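Local coordinates for protein SAR-endolysin (Enterobacteria phage P1, PDB 1XJU) that hydrolyses the beta-1,4 glycosidic bonds of the host's peptidoglycan as a signal-arrest-release endolysin, so that the cell lyses and phage particles escape, at residues 55-58 with 59-63; 116-119 with 120-123; 139-142 with 143-147. One frame throughout, in Å; residues are numbered along the deposited sequence.

Interaction 1 (55-58 with 59-63)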
loop_
_atom_site.group_PDB
_atom_site.type_symbol
_atom_site.label_atom_id
_atom_site.label_comp_id
_atom_site.label_asym_id
_atom_site.label_seq_id
_atom_site.Cartn_x
_atom_site.Cartn_y
_atom_site.Cartn_z
ATOM N N LYS A 55 0.081 14.206 5.259
ATOM C CA LYS A 55 0.763 13.546 6.353
ATOM C C LYS A 55 0.781 12.052 6.099
ATOM O O LYS A 55 1.813 11.380 6.351
ATOM C CB LYS A 55 0.040 13.872 7.686
ATOM C CG LYS A 55 0.405 12.986 8.937
ATOM C CD LYS A 55 -0.672 12.978 10.087
ATOM C CE LYS A 55 -0.200 12.195 11.344
ATOM N NZ LYS A 55 0.557 13.023 12.325
ATOM N N ASN A 56 -0.315 11.522 5.598
ATOM C CA ASN A 56 -0.373 10.091 5.372
ATOM C C ASN A 56 0.509 9.660 4.213
ATOM O O ASN A 56 1.091 8.568 4.261
ATOM C CB ASN A 56 -1.816 9.610 5.230
ATOM C CG ASN A 56 -2.521 9.489 6.569
ATOM O OD1 ASN A 56 -1.933 9.044 7.552
ATOM N ND2 ASN A 56 -3.819 9.809 6.596
ATOM N N ILE A 57 0.660 10.486 3.208
ATOM C CA ILE A 57 1.657 10.214 2.149
ATOM C C ILE A 57 3.059 10.193 2.747
ATOM O O ILE A 57 3.835 9.273 2.451
ATOM C CB ILE A 57 1.543 11.181 1.002
ATOM C CG1 ILE A 57 0.190 11.011 0.301
ATOM C CG2 ILE A 57 2.679 10.947 -0.028
ATOM C CD1 ILE A 57 -0.090 12.007 -0.794
ATOM N N LEU A 58 3.379 11.129 3.646
ATOM C CA LEU A 58 4.668 11.138 4.312
ATOM C C LEU A 58 4.909 9.923 5.112
ATOM O O LEU A 58 6.036 9.384 5.060
ATOM C CB LEU A 58 4.805 12.401 5.213
ATOM C CG LEU A 58 6.189 12.648 5.848
ATOM C CD1 LEU A 58 7.228 12.818 4.762
ATOM C CD2 LEU A 58 6.169 13.885 6.712
ATOM N N ILE A 59 3.929 9.457 5.847
ATOM C CA ILE A 59 4.030 8.284 6.625
ATOM C C ILE A 59 4.255 7.055 5.753
ATOM O O ILE A 59 5.063 6.176 6.086
ATOM C CB ILE A 59 2.781 8.086 7.546
ATOM C CG1 ILE A 59 2.765 9.123 8.658
ATOM C CG2 ILE A 59 2.788 6.742 8.182
ATOM C CD1 ILE A 59 1.451 9.211 9.376
ATOM N N ALA A 60 3.599 6.999 4.614
ATOM C CA ALA A 60 3.818 5.930 3.649
ATOM C C ALA A 60 5.231 5.931 3.119
ATOM O O ALA A 60 5.879 4.878 3.040
ATOM C CB ALA A 60 2.780 6.033 2.542
ATOM N N GLU A 61 5.750 7.080 2.739
ATOM C CA GLU A 61 7.123 7.195 2.266
ATOM C C GLU A 61 8.066 6.755 3.345
ATOM O O GLU A 61 9.057 6.063 3.058
ATOM C CB GLU A 61 7.431 8.641 1.815
ATOM C CG GLU A 61 6.712 9.027 0.574
ATOM C CD GLU A 61 7.267 10.209 -0.199
ATOM O OE1 GLU A 61 6.573 10.647 -1.131
ATOM O OE2 GLU A 61 8.419 10.627 0.036
ATOM N N ARG A 62 7.803 7.148 4.597
ATOM C CA ARG A 62 8.655 6.743 5.709
ATOM C C ARG A 62 8.628 5.239 5.921
ATOM O O ARG A 62 9.691 4.635 6.193
ATOM C CB ARG A 62 8.259 7.457 6.999
ATOM C CG ARG A 62 9.167 7.120 8.125
ATOM C CD ARG A 62 9.041 8.062 9.316
ATOM N NE ARG A 62 10.180 7.798 10.226
ATOM C CZ ARG A 62 10.269 6.779 11.038
ATOM N NH1 ARG A 62 11.382 6.608 11.742
ATOM N NH2 ARG A 62 9.265 5.929 11.192
ATOM N N CYS A 63 7.474 4.623 5.772
ATOM C CA CYS A 63 7.381 3.179 5.818
ATOM C C CYS A 63 8.344 2.541 4.809
ATOM O O CYS A 63 9.118 1.618 5.127
ATOM C CB CYS A 63 5.953 2.785 5.467
ATOM S SG CYS A 63 5.745 0.986 5.168
#
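Ile59 lies back along its helix and fills the angle between Lys55 and Asn56, a contact between side chains three and four residues apart on the alpha-helix 46-67 of this phage lysozyme. Followed outward, its CB sits 3.6 Å from Lys55 O, the carbonyl that Ile59 N also bonds in the ordinary i to i+4 pattern. The next atom, CG1, comes closer still to Lys55 O, at 3.4 Å. It is put there by the first torsion, which places CG1 beside the backbone N and opposite the carbonyl carbon (chi1 -70°). CD1, at the end of the extended branch, reaches between two neighbours: Asn56 OD1 is 3.8 Å away, and Lys55 CG and CE both stand 3.9 Å from it. Asn56 and Ile59 run side by side in the same direction, whereas the lysine chain passes Ile59 at a slant. The lysine meets the methyl through its methylenes alone, and it turns its ammonium aside only at the last bond (chi4 88°).

The rest of the turn is held by the backbone: Ala60 N bonds Asn56 O, Glu61 N bonds Ile57 O and Arg62 N bonds Leu58 O. On the inner side of the helix, Ile57 and Asn56 rest on Phe86 of helix 75-88, and Glu61 packs on Phe78 and Thr82 of the same helix. The carboxylate of Glu61 is taken up by the N terminus, OE1 by the hydroxyl of Thr2 and OE2 by the backbone N of Arg1, while Cys63 is joined to Cys90 by a disulfide. Across the turn, Glu61 OE1 passes Ile57 CG2 at 4.1 Å, a van der Waals contact beside that bond to Thr2.

Interaction 2 (116-119 with 120-123); sequences GEWV and NMCN
Trp118 O receives Cys122 N at 2.8 Å in a nearly straight bond (174° at the hydrogen), the shortest of the backbone bonds in the first turn of helix 118-123. The same oxygen lies 3.0 Å from Cys122 SG, whose partner in a disulfide is Cys150. Glu117 is the N-cap: its O takes the bond from Met121 N, and its OE1 accepts from a water that in turn accepts from Asn120 N. Before it, Gly116 closes the preceding helix 108-114 in a Schellman motif with positive phi (69°).

Met121 swings its sulfur to the edge of the indole, close to the ring plane, with SD 3.8 Å from Trp118 CE3. Its chain turns at the last bond, and the methyl CE ends 3.9 Å from that same CE3. This is a Met-aromatic contact made edge-on, while a face of the ring has Gly116 O 3.4 Å above its plane, toward the rim. Further along, Val119 CG1 lies beside Asn123 ND2. The chemistry thus divides: a water extends the reach of the capping glutamate to a first-turn N-H, whereas sulfur and indole pack together and continue into Met73.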
loop_
_atom_site.group_PDB
_atom_site.type_symbol
_atom_site.label_atom_id
_atom_site.label_comp_id
_atom_site.label_asym_id
_atom_site.label_seq_id
_atom_site.Cartn_x
_atom_site.Cartn_y
_atom_site.Cartn_z
ATOM N N GLY A 116 17.059 -5.725 -2.155
ATOM C CA GLY A 116 17.241 -4.811 -3.289
ATOM C C GLY A 116 16.799 -5.407 -4.603
ATOM O O GLY A 116 17.185 -4.918 -5.672
ATOM N N GLU A 117 15.963 -6.440 -4.538
ATOM C CA GLU A 117 15.481 -7.150 -5.717
ATOM C C GLU A 117 14.168 -6.551 -6.171
ATOM O O GLU A 117 13.094 -7.088 -5.876
ATOM C CB GLU A 117 15.349 -8.629 -5.388
ATOM C CG GLU A 117 16.684 -9.324 -5.105
ATOM C CD GLU A 117 17.509 -9.523 -6.345
ATOM O OE1 GLU A 117 17.007 -9.347 -7.489
ATOM O OE2 GLU A 117 18.664 -9.879 -6.138
ATOM N N TRP A 118 14.262 -5.420 -6.816
ATOM C CA TRP A 118 13.080 -4.613 -7.003
ATOM C C TRP A 118 12.087 -5.275 -7.951
ATOM O O TRP A 118 10.868 -5.162 -7.730
ATOM C CB TRP A 118 13.425 -3.225 -7.479
ATOM C CG TRP A 118 14.500 -2.571 -6.716
ATOM C CD1 TRP A 118 15.606 -1.968 -7.293
ATOM C CD2 TRP A 118 14.640 -2.356 -5.294
ATOM N NE1 TRP A 118 16.406 -1.453 -6.325
ATOM C CE2 TRP A 118 15.843 -1.661 -5.091
ATOM C CE3 TRP A 118 13.894 -2.697 -4.171
ATOM C CZ2 TRP A 118 16.299 -1.316 -3.821
ATOM C CZ3 TRP A 118 14.360 -2.350 -2.927
ATOM C CH2 TRP A 118 15.521 -1.629 -2.747
ATOM N N VAL A 119 12.531 -5.935 -9.011
ATOM C CA VAL A 119 11.599 -6.634 -9.869
ATOM C C VAL A 119 10.772 -7.660 -9.080
ATOM O O VAL A 119 9.544 -7.692 -9.180
ATOM C CB VAL A 119 12.297 -7.309 -11.088
ATOM C CG1 VAL A 119 11.351 -8.252 -11.783
ATOM C CG2 VAL A 119 12.797 -6.238 -12.008
ATOM N N ASN A 120 11.447 -8.468 -8.291
ATOM C CA ASN A 120 10.720 -9.468 -7.544
ATOM C C ASN A 120 9.750 -8.815 -6.538
ATOM O O ASN A 120 8.615 -9.294 -6.319
ATOM C CB ASN A 120 11.662 -10.403 -6.786
ATOM C CG ASN A 120 12.534 -11.229 -7.703
ATOM O OD1 ASN A 120 12.184 -11.434 -8.891
ATOM N ND2 ASN A 120 13.616 -11.820 -7.138
ATOM N N MET A 121 10.213 -7.760 -5.894
ATOM C CA MET A 121 9.380 -6.959 -4.981
ATOM C C MET A 121 8.109 -6.483 -5.716
ATOM O O MET A 121 6.970 -6.698 -5.261
ATOM C CB MET A 121 10.192 -5.824 -4.419
ATOM C CG MET A 121 9.397 -4.922 -3.482
ATOM S SD MET A 121 10.265 -3.359 -3.161
ATOM C CE MET A 121 10.083 -2.515 -4.761
ATOM N N CYS A 122 8.290 -5.813 -6.832
ATOM C CA CYS A 122 7.184 -5.303 -7.625
ATOM C C CYS A 122 6.204 -6.391 -7.970
ATOM O O CYS A 122 4.948 -6.175 -7.956
ATOM C CB CYS A 122 7.713 -4.699 -8.943
ATOM S SG CYS A 122 8.807 -3.251 -8.822
ATOM N N ASN A 123 6.730 -7.548 -8.338
ATOM C CA ASN A 123 5.878 -8.648 -8.736
ATOM C C ASN A 123 5.057 -9.243 -7.613
ATOM O O ASN A 123 4.136 -10.005 -7.881
ATOM C CB ASN A 123 6.694 -9.708 -9.458
ATOM C CG ASN A 123 7.021 -9.296 -10.872
ATOM O OD1 ASN A 123 6.310 -8.524 -11.489
ATOM N ND2 ASN A 123 8.137 -9.793 -11.384
HETATM O O HOH W 1 14.526 -8.583 -8.659
#

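Interaction 3 (139-142 with 143-147); sequences LKIR and REKER
Arg142 and Arg143 both turn their guanidinium groups onto Glu146, one turn further along helix 137-151, and hold its carboxylate in a salt-bridge network. Arg142 starts with CG opposite the backbone N (chi1 176°) and bends at chi2, which brings NE within 2.8 Å of Glu146 OE1. That bond is far from straight, and it meets the oxygen from above the carboxylate plane; the two flat groups stand 84° apart.

Arg143 comes side-on, giving one nitrogen to each oxygen: NE lies 2.7 Å from OE2 of Glu146, and NH1 lies 3.0 Å from its OE1. Both oxygens stay close to the guanidinium plane, and the chain achieves this by folding twice, at chi2 and at chi3 (88°). A face of the Arg143 guanidinium is covered by Arg142 CG, 3.3 Å from NH1. The arginine nitrogens approach OE1 from the same face of the carboxylate, so OE1 is shared by the two arginines. Ser83 OG also bonds OE1 and, in addition, Arg142 NH2; Arg143 NH1 also bonds Asn87 OD1, and its NH2 bonds Phe128 O.

On the outer side, the carboxylate of Glu144 runs up against the lysine chain, OE2 3.4 Å from Lys140 CG, and a water joins that oxygen to Lys140 NZ. Ile141 CG2 meets Lys145 CE at 3.7 Å, the two chains lying side by side. The inner face is a buried i to i+3 and i to i+4 Arg-Glu network, fastening helix 137-151 to helix 75-88 inside the phage lysozyme fold.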
loop_
_atom_site.group_PDB
_atom_site.type_symbol
_atom_site.label_atom_id
_atom_site.label_comp_id
_atom_site.label_asym_id
_atom_site.label_seq_id
_atom_site.Cartn_x
_atom_site.Cartn_y
_atom_site.Cartn_z
ATOM N N LEU A 139 -8.931 -3.825 -5.268
ATOM C CA LEU A 139 -7.551 -3.867 -4.771
ATOM C C LEU A 139 -6.626 -4.600 -5.731
ATOM O O LEU A 139 -5.472 -4.192 -5.954
ATOM C CB LEU A 139 -7.445 -4.451 -3.384
ATOM C CG LEU A 139 -8.086 -3.608 -2.268
ATOM C CD1 LEU A 139 -7.988 -4.450 -0.978
ATOM C CD2 LEU A 139 -7.431 -2.229 -2.124
ATOM N N LYS A 140 -7.097 -5.644 -6.383
ATOM C CA LYS A 140 -6.293 -6.325 -7.389
ATOM C C LYS A 140 -5.926 -5.392 -8.534
ATOM O O LYS A 140 -4.751 -5.351 -8.978
ATOM C CB LYS A 140 -7.057 -7.534 -7.922
ATOM C CG LYS A 140 -6.177 -8.369 -8.781
ATOM C CD LYS A 140 -6.916 -9.514 -9.409
ATOM C CE LYS A 140 -7.978 -9.064 -10.384
ATOM N NZ LYS A 140 -8.460 -10.254 -11.246
ATOM N N ILE A 141 -6.862 -4.616 -9.028
ATOM C CA ILE A 141 -6.599 -3.701 -10.089
ATOM C C ILE A 141 -5.533 -2.673 -9.693
ATOM O O ILE A 141 -4.582 -2.375 -10.456
ATOM C CB ILE A 141 -7.896 -2.976 -10.479
ATOM C CG1 ILE A 141 -8.847 -3.903 -11.199
ATOM C CG2 ILE A 141 -7.564 -1.840 -11.400
ATOM C CD1 ILE A 141 -10.221 -3.247 -11.409
ATOM N N ARG A 142 -5.694 -2.099 -8.516
ATOM C CA ARG A 142 -4.767 -1.137 -7.943
ATOM C C ARG A 142 -3.381 -1.732 -7.880
ATOM O O ARG A 142 -2.432 -1.042 -8.273
ATOM C CB ARG A 142 -5.305 -0.721 -6.582
ATOM C CG ARG A 142 -4.435 0.199 -5.800
ATOM C CD ARG A 142 -4.101 1.483 -6.501
ATOM N NE ARG A 142 -3.375 2.407 -5.565
ATOM C CZ ARG A 142 -3.919 3.295 -4.732
ATOM N NH1 ARG A 142 -5.229 3.563 -4.825
ATOM N NH2 ARG A 142 -3.178 4.029 -3.913
ATOM N N ARG A 143 -3.252 -2.901 -7.302
ATOM C CA ARG A 143 -1.927 -3.541 -7.176
ATOM C C ARG A 143 -1.280 -3.762 -8.532
ATOM O O ARG A 143 -0.059 -3.605 -8.680
ATOM C CB ARG A 143 -2.021 -4.841 -6.434
ATOM C CG ARG A 143 -2.416 -4.734 -4.952
ATOM C CD ARG A 143 -1.467 -4.020 -4.047
ATOM N NE ARG A 143 -1.682 -2.599 -3.963
ATOM C CZ ARG A 143 -2.621 -2.044 -3.197
ATOM N NH1 ARG A 143 -2.698 -0.745 -3.103
ATOM N NH2 ARG A 143 -3.492 -2.815 -2.553
ATOM N N GLU A 144 -2.064 -4.142 -9.529
ATOM C CA GLU A 144 -1.493 -4.382 -10.874
ATOM C C GLU A 144 -1.043 -3.106 -11.506
ATOM O O GLU A 144 0.027 -3.047 -12.149
ATOM C CB GLU A 144 -2.489 -5.161 -11.735
ATOM C CG GLU A 144 -2.755 -6.555 -11.181
ATOM C CD GLU A 144 -3.888 -7.312 -11.845
ATOM O OE1 GLU A 144 -4.598 -6.689 -12.652
ATOM O OE2 GLU A 144 -4.079 -8.524 -11.510
ATOM N N LYS A 145 -1.764 -2.027 -11.335
ATOM C CA LYS A 145 -1.331 -0.760 -11.843
ATOM C C LYS A 145 -0.058 -0.257 -11.124
ATOM O O LYS A 145 0.889 0.239 -11.760
ATOM C CB LYS A 145 -2.423 0.301 -11.716
ATOM C CG LYS A 145 -3.583 0.074 -12.624
ATOM C CD LYS A 145 -4.664 1.072 -12.465
ATOM C CE LYS A 145 -5.814 0.723 -13.405
ATOM N NZ LYS A 145 -5.510 0.799 -14.859
ATOM N N GLU A 146 0.014 -0.415 -9.820
ATOM C CA GLU A 146 1.244 -0.117 -9.117
ATOM C C GLU A 146 2.394 -0.968 -9.621
ATOM O O GLU A 146 3.520 -0.437 -9.790
ATOM C CB GLU A 146 1.059 -0.323 -7.593
ATOM C CG GLU A 146 0.139 0.665 -6.911
ATOM C CD GLU A 146 -0.256 0.206 -5.544
ATOM O OE1 GLU A 146 -1.004 1.012 -4.859
ATOM O OE2 GLU A 146 0.030 -0.935 -5.187
ATOM N N ARG A 147 2.174 -2.238 -9.863
ATOM C CA ARG A 147 3.225 -3.127 -10.343
ATOM C C ARG A 147 3.780 -2.657 -11.671
ATOM O O ARG A 147 4.986 -2.658 -11.860
ATOM C CB ARG A 147 2.713 -4.547 -10.415
ATOM C CG ARG A 147 3.616 -5.528 -11.140
ATOM C CD ARG A 147 3.007 -6.889 -11.321
ATOM N NE ARG A 147 1.982 -6.836 -12.377
ATOM C CZ ARG A 147 1.030 -7.770 -12.576
ATOM N NH1 ARG A 147 0.105 -7.560 -13.507
ATOM N NH2 ARG A 147 0.969 -8.886 -11.850
HETATM O O HOH W 2 -5.964 -9.748 -12.702
#

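In the fold
From the N terminus, interaction 1 comes first, on helix 46-67, followed by interaction 2 on the short helix 118-123 and interaction 3 on helix 137-151. Each joins two adjoining segments of a single stretch, so none closes a loop, and the three run in series without nesting or crossing. Helix 75-88 is what they share: residues of all three pack against it. Interactions 1 and 3 lie on opposite sides of the chain's centre, with about 9 Å between their nearest atoms. Interactions 2 and 3 touch directly, Cys122 O lying 3.5 Å from Arg147 CG, and the Cys122-Cys150 disulfide ties their two helices together covalently.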